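Local coordinates for protein PEPTIDE N-myristoyltransferase (Saccharomyces cerevisiae, PDB 1IIC) that transfers myristate from myristoyl-CoA to the N-terminal glycine of protein and peptide substrates, at residues A[191-196]-A[200-205]; A[322-327]-A[341-346]. All coordinates share one frame; numbering follows the deposited sequence.

Contact 1 of 2, residues A[191-196]-A[200-205]; sequences LNWKKL and DFTGLP
A Schellman motif ends the short helix 193-198, and its outer bond runs from Phe201 N to Leu196 O at 2.6 Å, nearly straight at 168°. The partner bond, Asp200 N to Tyr197 O, belongs to the same motif; Asp200 has the positive phi that turns the chain out of the helix, a conformation aspartate tolerates better than most residues with a CB. At the other end of the helix Asn192 is the N-cap, its OD1 weakly accepting from Lys195 N.

Past the turn the chain doubles back along the helix. Leu196 lays CD2 against Phe201 CB at 3.9 Å, while its CB lies 3.8 Å from Thr202 OG1. With CG swung anti to the backbone N (chi1 -168°), the Trp193 indole reaches the returning chain. Thr202 CG2 comes obliquely to NE1 at 3.8 Å. Gly203 O meets the ring edge 3.4 Å from CZ2, and Leu204 CD1 approaches CH2. Tyr197 stacks on the same indole.

Trp193 NE1 is buried without a partner in the model, so the indole probably contributes mainly apolar surface, at some polar cost, while the one hydrogen bond between 191-196 and 200-205 is made by backbone atoms.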
ATOM      1  N   LEU A 191     -18.634   6.016   0.293  1.00 20.10           N
ATOM      2  CA  LEU A 191     -18.820   7.211  -0.518  1.00 20.76           C
ATOM      3  C   LEU A 191     -20.140   7.055  -1.265  1.00 22.20           C
ATOM      4  O   LEU A 191     -20.895   8.010  -1.446  1.00 22.75           O
ATOM      5  CB  LEU A 191     -17.653   7.357  -1.506  1.00 18.38           C
ATOM      6  CG  LEU A 191     -16.266   7.486  -0.866  1.00 18.46           C
ATOM      7  CD1 LEU A 191     -15.180   7.538  -1.931  1.00 13.75           C
ATOM      8  CD2 LEU A 191     -16.228   8.753   0.003  1.00 16.52           C
ATOM      9  N   ASN A 192     -20.406   5.831  -1.698  1.00 24.59           N
ATOM     10  CA  ASN A 192     -21.632   5.510  -2.404  1.00 25.60           C
ATOM     11  C   ASN A 192     -22.316   4.407  -1.594  1.00 25.42           C
ATOM     12  O   ASN A 192     -22.296   3.240  -1.984  1.00 24.54           O
ATOM     13  CB  ASN A 192     -21.294   4.996  -3.796  1.00 29.09           C
ATOM     14  CG  ASN A 192     -22.486   5.008  -4.716  1.00 32.94           C
ATOM     15  OD1 ASN A 192     -23.594   4.648  -4.318  1.00 35.71           O
ATOM     16  ND2 ASN A 192     -22.268   5.422  -5.960  1.00 35.19           N
ATOM     17  N   TRP A 193     -22.926   4.771  -0.468  1.00 25.95           N
ATOM     18  CA  TRP A 193     -23.559   3.764   0.385  1.00 25.49           C
ATOM     19  C   TRP A 193     -24.536   2.843  -0.318  1.00 25.49           C
ATOM     20  O   TRP A 193     -24.376   1.623  -0.283  1.00 25.99           O
ATOM     21  CB  TRP A 193     -24.290   4.396   1.572  1.00 25.71           C
ATOM     22  CG  TRP A 193     -24.689   3.348   2.585  1.00 26.09           C
ATOM     23  CD1 TRP A 193     -23.918   2.866   3.603  1.00 25.84           C
ATOM     24  CD2 TRP A 193     -25.904   2.581   2.610  1.00 25.82           C
ATOM     25  NE1 TRP A 193     -24.569   1.849   4.254  1.00 25.06           N
ATOM     26  CE2 TRP A 193     -25.790   1.653   3.667  1.00 25.84           C
ATOM     27  CE3 TRP A 193     -27.075   2.587   1.837  1.00 27.10           C
ATOM     28  CZ2 TRP A 193     -26.806   0.736   3.979  1.00 25.63           C
ATOM     29  CZ3 TRP A 193     -28.089   1.671   2.147  1.00 25.25           C
ATOM     30  CH2 TRP A 193     -27.944   0.761   3.210  1.00 26.02           C
ATOM     31  N   LYS A 194     -25.558   3.417  -0.941  1.00 25.75           N
ATOM     32  CA  LYS A 194     -26.571   2.616  -1.613  1.00 25.37           C
ATOM     33  C   LYS A 194     -25.984   1.501  -2.473  1.00 23.95           C
ATOM     34  O   LYS A 194     -26.433   0.366  -2.400  1.00 23.87           O
ATOM     35  CB  LYS A 194     -27.488   3.509  -2.449  1.00 27.34           C
ATOM     36  CG  LYS A 194     -28.752   2.800  -2.918  1.00 30.49           C
ATOM     37  CD  LYS A 194     -29.712   3.752  -3.626  1.00 32.37           C
ATOM     38  CE  LYS A 194     -30.978   3.026  -4.056  1.00 33.71           C
ATOM     39  NZ  LYS A 194     -31.681   2.422  -2.888  1.00 36.90           N
ATOM     40  N   LYS A 195     -24.974   1.815  -3.280  1.00 23.78           N
ATOM     41  CA  LYS A 195     -24.346   0.805  -4.132  1.00 23.07           C
ATOM     42  C   LYS A 195     -23.535  -0.213  -3.334  1.00 24.16           C
ATOM     43  O   LYS A 195     -23.542  -1.397  -3.659  1.00 24.22           O
ATOM     44  CB  LYS A 195     -23.443   1.465  -5.177  1.00 21.46           C
ATOM     45  CG  LYS A 195     -22.650   0.490  -6.040  1.00 19.44           C
ATOM     46  CD  LYS A 195     -21.765   1.228  -7.038  1.00 17.27           C
ATOM     47  CE  LYS A 195     -20.965   0.273  -7.903  1.00 17.48           C
ATOM     48  NZ  LYS A 195     -20.067   0.976  -8.892  1.00 18.11           N
ATOM     49  N   LEU A 196     -22.816   0.240  -2.310  1.00 24.35           N
ATOM     50  CA  LEU A 196     -22.030  -0.683  -1.492  1.00 25.57           C
ATOM     51  C   LEU A 196     -22.960  -1.723  -0.872  1.00 26.54           C
ATOM     52  O   LEU A 196     -22.639  -2.912  -0.809  1.00 26.15           O
ATOM     53  CB  LEU A 196     -21.304   0.067  -0.367  1.00 24.59           C
ATOM     54  CG  LEU A 196     -20.104   0.924  -0.774  1.00 26.22           C
ATOM     55  CD1 LEU A 196     -19.586   1.698   0.441  1.00 26.11           C
ATOM     56  CD2 LEU A 196     -19.004   0.026  -1.343  1.00 24.25           C
ATOM     57  N   ASP A 200     -23.470  -5.863  -1.616  1.00 32.75           N
ATOM     58  CA  ASP A 200     -23.138  -6.497  -0.352  1.00 34.30           C
ATOM     59  C   ASP A 200     -21.760  -6.200   0.247  1.00 33.70           C
ATOM     60  O   ASP A 200     -21.109  -7.097   0.784  1.00 33.27           O
ATOM     61  CB  ASP A 200     -23.332  -8.009  -0.487  1.00 35.59           C
ATOM     62  CG  ASP A 200     -23.520  -8.689   0.850  1.00 38.78           C
ATOM     63  OD1 ASP A 200     -24.265  -8.129   1.686  1.00 38.90           O
ATOM     64  OD2 ASP A 200     -22.941  -9.781   1.060  1.00 40.41           O
ATOM     65  N   PHE A 201     -21.316  -4.948   0.169  1.00 33.31           N
ATOM     66  CA  PHE A 201     -20.031  -4.590   0.755  1.00 33.25           C
ATOM     67  C   PHE A 201     -20.170  -3.919   2.120  1.00 33.16           C
ATOM     68  O   PHE A 201     -19.185  -3.768   2.840  1.00 34.41           O
ATOM     69  CB  PHE A 201     -19.210  -3.720  -0.204  1.00 31.27           C
ATOM     70  CG  PHE A 201     -18.200  -4.508  -0.997  1.00 30.80           C
ATOM     71  CD1 PHE A 201     -18.602  -5.578  -1.789  1.00 30.07           C
ATOM     72  CD2 PHE A 201     -16.842  -4.224  -0.904  1.00 30.69           C
ATOM     73  CE1 PHE A 201     -17.670  -6.364  -2.473  1.00 28.95           C
ATOM     74  CE2 PHE A 201     -15.905  -5.003  -1.584  1.00 31.19           C
ATOM     75  CZ  PHE A 201     -16.328  -6.081  -2.372  1.00 28.59           C
ATOM     76  N   THR A 202     -21.390  -3.525   2.470  1.00 33.21           N
ATOM     77  CA  THR A 202     -21.677  -2.914   3.774  1.00 34.95           C
ATOM     78  C   THR A 202     -23.045  -3.424   4.212  1.00 35.08           C
ATOM     79  O   THR A 202     -23.850  -3.847   3.379  1.00 34.27           O
ATOM     80  CB  THR A 202     -21.741  -1.356   3.721  1.00 34.76           C
ATOM     81  OG1 THR A 202     -20.503  -0.834   3.231  1.00 37.09           O
ATOM     82  CG2 THR A 202     -21.982  -0.781   5.119  1.00 34.17           C
ATOM     83  N   GLY A 203     -23.313  -3.372   5.512  1.00 36.03           N
ATOM     84  CA  GLY A 203     -24.591  -3.837   6.013  1.00 37.40           C
ATOM     85  C   GLY A 203     -25.567  -2.724   6.334  1.00 39.13           C
ATOM     86  O   GLY A 203     -25.306  -1.548   6.080  1.00 39.80           O
ATOM     87  N   LEU A 204     -26.707  -3.110   6.892  1.00 40.22           N
ATOM     88  CA  LEU A 204     -27.753  -2.178   7.287  1.00 41.64           C
ATOM     89  C   LEU A 204     -28.087  -2.542   8.728  1.00 43.98           C
ATOM     90  O   LEU A 204     -28.921  -3.410   8.981  1.00 45.19           O
ATOM     91  CB  LEU A 204     -28.980  -2.357   6.391  1.00 38.84           C
ATOM     92  CG  LEU A 204     -30.252  -1.567   6.713  1.00 39.30           C
ATOM     93  CD1 LEU A 204     -29.962  -0.071   6.767  1.00 36.55           C
ATOM     94  CD2 LEU A 204     -31.301  -1.863   5.647  1.00 37.68           C
ATOM     95  N   PRO A 205     -27.422  -1.892   9.697  1.00 45.95           N
ATOM     96  CA  PRO A 205     -27.647  -2.158  11.122  1.00 47.06           C
ATOM     97  C   PRO A 205     -29.120  -2.166  11.524  1.00 47.93           C
ATOM     98  O   PRO A 205     -29.918  -1.381  11.010  1.00 47.99           O
ATOM     99  CB  PRO A 205     -26.864  -1.039  11.805  1.00 46.94           C
ATOM    100  CG  PRO A 205     -25.734  -0.803  10.857  1.00 46.32           C
ATOM    101  CD  PRO A 205     -26.442  -0.806   9.522  1.00 46.42           C
TER

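Contact 2 of 2, residues A[322-327]-A[341-346]; sequences TDADFQ and KTRLCE
Ala324 CB and Arg343 CB meet at 3.6 Å, the small methyl allowing the loop to sit close against the helix. Beside them Thr322 OG1 lies 3.5 Å from Arg343 CG, so the aliphatic root of the arginine, rather than its charge, does the touching. The other branch of the threonine, CG2, touches Leu344 CD2 at 3.9 Å, the two side chains lying oblique to each other; the end of the leucine reaches the loop, an apolar choice for a buried position. Both branches are thus used, and the torsion that sets OG1 anti to the backbone N (chi1 180°) directs them: hydroxyl to Arg343, methyl to Leu344.

Thr322 lies in strand 311-322, and helix 334-357 leads on to strand 362-366, parallel beside it; the contact packs the loop leaving the first strand of a beta-alpha-beta crossover against the crossover helix. From Asp323 to Phe326 the chain makes a type I turn, closed by Phe326 N to Asp323 O at 2.9 Å, and the CA of Asp323 lies over the centre of the Phe326 ring.

Farther out, Asp292 joins the two segments indirectly: its OD2 is hydrogen-bonded to Thr322 OG1 and its OD1 forms a salt bridge with Arg343 NH2. Thr322 OG1 also accepts a weak bond from Ala324 N at 3.3 Å. The bend at chi2 of Arg343 (52°) turns the guanidinium along the helix, where NH1 forms a hydrogen-bonded salt bridge with Glu346 OE2 at 2.8 Å, the oxygen a little out of the guanidinium plane. Were this arginine an alanine, Asp292 and Glu346 would probably lose their shared positive partner, and a gap would probably open beside the Thr322 hydroxyl. Asp325, third in the turn, forms a salt bridge through OD1 with Arg249 and rests on Ala336 and Leu340 of helix 334-357.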
ATOM      1  N   THR A 322       1.457  18.093   5.558  1.00 19.99           N
ATOM      2  CA  THR A 322       0.956  19.431   5.844  1.00 19.80           C
ATOM      3  C   THR A 322       1.899  20.092   6.842  1.00 20.11           C
ATOM      4  O   THR A 322       2.595  19.402   7.574  1.00 20.41           O
ATOM      5  CB  THR A 322      -0.489  19.358   6.431  1.00 19.70           C
ATOM      6  OG1 THR A 322      -0.972  20.676   6.713  1.00 21.85           O
ATOM      7  CG2 THR A 322      -0.514  18.522   7.696  1.00 18.66           C
ATOM      8  N   ASP A 323       1.939  21.422   6.857  1.00 20.87           N
ATOM      9  CA  ASP A 323       2.802  22.144   7.795  1.00 21.63           C
ATOM     10  C   ASP A 323       2.017  22.619   9.018  1.00 22.29           C
ATOM     11  O   ASP A 323       2.540  23.368   9.842  1.00 22.54           O
ATOM     12  CB  ASP A 323       3.451  23.358   7.120  1.00 20.56           C
ATOM     13  CG  ASP A 323       2.426  24.355   6.566  1.00 20.97           C
ATOM     14  OD1 ASP A 323       1.223  24.276   6.912  1.00 18.54           O
ATOM     15  OD2 ASP A 323       2.839  25.235   5.776  1.00 19.76           O
ATOM     16  N   ALA A 324       0.770  22.168   9.135  1.00 23.14           N
ATOM     17  CA  ALA A 324      -0.100  22.564  10.240  1.00 25.00           C
ATOM     18  C   ALA A 324       0.529  22.540  11.634  1.00 25.77           C
ATOM     19  O   ALA A 324       0.133  23.324  12.494  1.00 26.81           O
ATOM     20  CB  ALA A 324      -1.369  21.715  10.236  1.00 23.51           C
ATOM     21  N   ASP A 325       1.485  21.649  11.880  1.00 26.65           N
ATOM     22  CA  ASP A 325       2.098  21.603  13.203  1.00 27.12           C
ATOM     23  C   ASP A 325       3.599  21.892  13.221  1.00 27.60           C
ATOM     24  O   ASP A 325       4.268  21.662  14.237  1.00 28.24           O
ATOM     25  CB  ASP A 325       1.808  20.253  13.894  1.00 26.07           C
ATOM     26  CG  ASP A 325       2.653  19.100  13.354  1.00 26.14           C
ATOM     27  OD1 ASP A 325       3.555  19.325  12.514  1.00 25.89           O
ATOM     28  OD2 ASP A 325       2.414  17.950  13.793  1.00 25.53           O
ATOM     29  N   PHE A 326       4.124  22.404  12.111  1.00 27.87           N
ATOM     30  CA  PHE A 326       5.551  22.722  12.005  1.00 28.97           C
ATOM     31  C   PHE A 326       5.960  23.841  12.956  1.00 31.05           C
ATOM     32  O   PHE A 326       7.135  24.178  13.072  1.00 32.15           O
ATOM     33  CB  PHE A 326       5.903  23.160  10.578  1.00 27.04           C
ATOM     34  CG  PHE A 326       6.025  22.031   9.597  1.00 26.89           C
ATOM     35  CD1 PHE A 326       6.605  22.250   8.348  1.00 26.56           C
ATOM     36  CD2 PHE A 326       5.566  20.751   9.912  1.00 26.43           C
ATOM     37  CE1 PHE A 326       6.728  21.212   7.422  1.00 26.49           C
ATOM     38  CE2 PHE A 326       5.684  19.705   8.989  1.00 27.24           C
ATOM     39  CZ  PHE A 326       6.266  19.938   7.742  1.00 25.90           C
ATOM     40  N   GLN A 327       4.979  24.423  13.621  1.00 31.67           N
ATOM     41  CA  GLN A 327       5.219  25.519  14.543  1.00 34.97           C
ATOM     42  C   GLN A 327       5.600  25.010  15.930  1.00 34.98           C
ATOM     43  O   GLN A 327       6.257  25.706  16.702  1.00 35.66           O
ATOM     44  CB  GLN A 327       3.950  26.357  14.620  1.00 37.56           C
ATOM     45  CG  GLN A 327       4.070  27.675  15.310  1.00 40.70           C
ATOM     46  CD  GLN A 327       2.704  28.285  15.545  1.00 43.70           C
ATOM     47  OE1 GLN A 327       1.819  28.203  14.680  1.00 43.57           O
ATOM     48  NE2 GLN A 327       2.518  28.903  16.713  1.00 43.76           N
ATOM     49  N   LYS A 341      -4.869  17.885  13.728  1.00 19.88           N
ATOM     50  CA  LYS A 341      -6.143  17.199  13.581  1.00 20.62           C
ATOM     51  C   LYS A 341      -7.165  18.023  12.799  1.00 20.04           C
ATOM     52  O   LYS A 341      -7.879  17.496  11.949  1.00 19.50           O
ATOM     53  CB  LYS A 341      -6.731  16.841  14.946  1.00 19.43           C
ATOM     54  CG  LYS A 341      -8.066  16.173  14.780  1.00 20.05           C
ATOM     55  CD  LYS A 341      -8.780  15.890  16.067  1.00 23.45           C
ATOM     56  CE  LYS A 341     -10.042  15.098  15.760  1.00 23.13           C
ATOM     57  NZ  LYS A 341     -11.026  15.144  16.872  1.00 27.87           N
ATOM     58  N   THR A 342      -7.238  19.316  13.095  1.00 20.37           N
ATOM     59  CA  THR A 342      -8.173  20.191  12.404  1.00 20.00           C
ATOM     60  C   THR A 342      -7.842  20.290  10.916  1.00 18.91           C
ATOM     61  O   THR A 342      -8.739  20.319  10.081  1.00 19.38           O
ATOM     62  CB  THR A 342      -8.178  21.608  13.013  1.00 20.44           C
ATOM     63  OG1 THR A 342      -8.619  21.534  14.369  1.00 20.84           O
ATOM     64  CG2 THR A 342      -9.142  22.530  12.240  1.00 20.91           C
ATOM     65  N   ARG A 343      -6.555  20.332  10.582  1.00 19.32           N
ATOM     66  CA  ARG A 343      -6.162  20.440   9.181  1.00 19.03           C
ATOM     67  C   ARG A 343      -6.393  19.132   8.415  1.00 18.53           C
ATOM     68  O   ARG A 343      -6.918  19.135   7.303  1.00 17.93           O
ATOM     69  CB  ARG A 343      -4.695  20.862   9.078  1.00 19.55           C
ATOM     70  CG  ARG A 343      -4.272  21.291   7.691  1.00 20.76           C
ATOM     71  CD  ARG A 343      -5.225  22.352   7.144  1.00 22.35           C
ATOM     72  NE  ARG A 343      -4.720  22.983   5.934  1.00 22.77           N
ATOM     73  CZ  ARG A 343      -5.356  23.942   5.272  1.00 24.75           C
ATOM     74  NH1 ARG A 343      -6.538  24.382   5.701  1.00 22.72           N
ATOM     75  NH2 ARG A 343      -4.793  24.484   4.196  1.00 22.67           N
ATOM     76  N   LEU A 344      -6.009  18.016   9.022  1.00 19.09           N
ATOM     77  CA  LEU A 344      -6.182  16.712   8.388  1.00 17.91           C
ATOM     78  C   LEU A 344      -7.656  16.407   8.177  1.00 17.62           C
ATOM     79  O   LEU A 344      -8.044  15.899   7.129  1.00 16.74           O
ATOM     80  CB  LEU A 344      -5.525  15.607   9.227  1.00 16.71           C
ATOM     81  CG  LEU A 344      -3.994  15.677   9.350  1.00 18.81           C
ATOM     82  CD1 LEU A 344      -3.489  14.426  10.055  1.00 18.71           C
ATOM     83  CD2 LEU A 344      -3.346  15.797   7.962  1.00 18.99           C
ATOM     84  N   CYS A 345      -8.480  16.707   9.170  1.00 18.61           N
ATOM     85  CA  CYS A 345      -9.910  16.475   9.018  1.00 20.25           C
ATOM     86  C   CYS A 345     -10.424  17.287   7.827  1.00 20.03           C
ATOM     87  O   CYS A 345     -11.319  16.840   7.115  1.00 21.60           O
ATOM     88  CB  CYS A 345     -10.666  16.874  10.293  1.00 19.23           C
ATOM     89  SG  CYS A 345     -10.525  15.674  11.627  1.00 21.33           S
ATOM     90  N   GLU A 346      -9.853  18.474   7.612  1.00 20.46           N
ATOM     91  CA  GLU A 346     -10.260  19.332   6.492  1.00 20.58           C
ATOM     92  C   GLU A 346      -9.788  18.751   5.164  1.00 18.69           C
ATOM     93  O   GLU A 346     -10.577  18.549   4.246  1.00 18.10           O
ATOM     94  CB  GLU A 346      -9.675  20.745   6.640  1.00 22.44           C
ATOM     95  CG  GLU A 346     -10.215  21.560   7.808  1.00 27.54           C
ATOM     96  CD  GLU A 346      -9.478  22.891   8.003  1.00 31.15           C
ATOM     97  OE1 GLU A 346      -9.930  23.693   8.850  1.00 33.01           O
ATOM     98  OE2 GLU A 346      -8.450  23.136   7.321  1.00 31.98           O
TER

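Both contacts are partly buried and lie far from the centre of the chain, their own centres about 31 Å apart. Each has two buried touching residues, but contact 1 also has two exposed ones and contact 2 none. They share no residues, yet strand 311-322 and its neighbour 362-366 relate them: Leu196 of contact 1 packs on Leu312 and Val362, while contact 2 takes in the last part of strand 311-322 and the loop after it. Contact 1 is local, a helix and its own exit, joined by a backbone bond and an indole. Contact 2 spans a longer loop and has only van der Waals touches directly across it, Asp292 on strand 290-303 bridging the Thr322 hydroxyl and the Arg343 guanidinium.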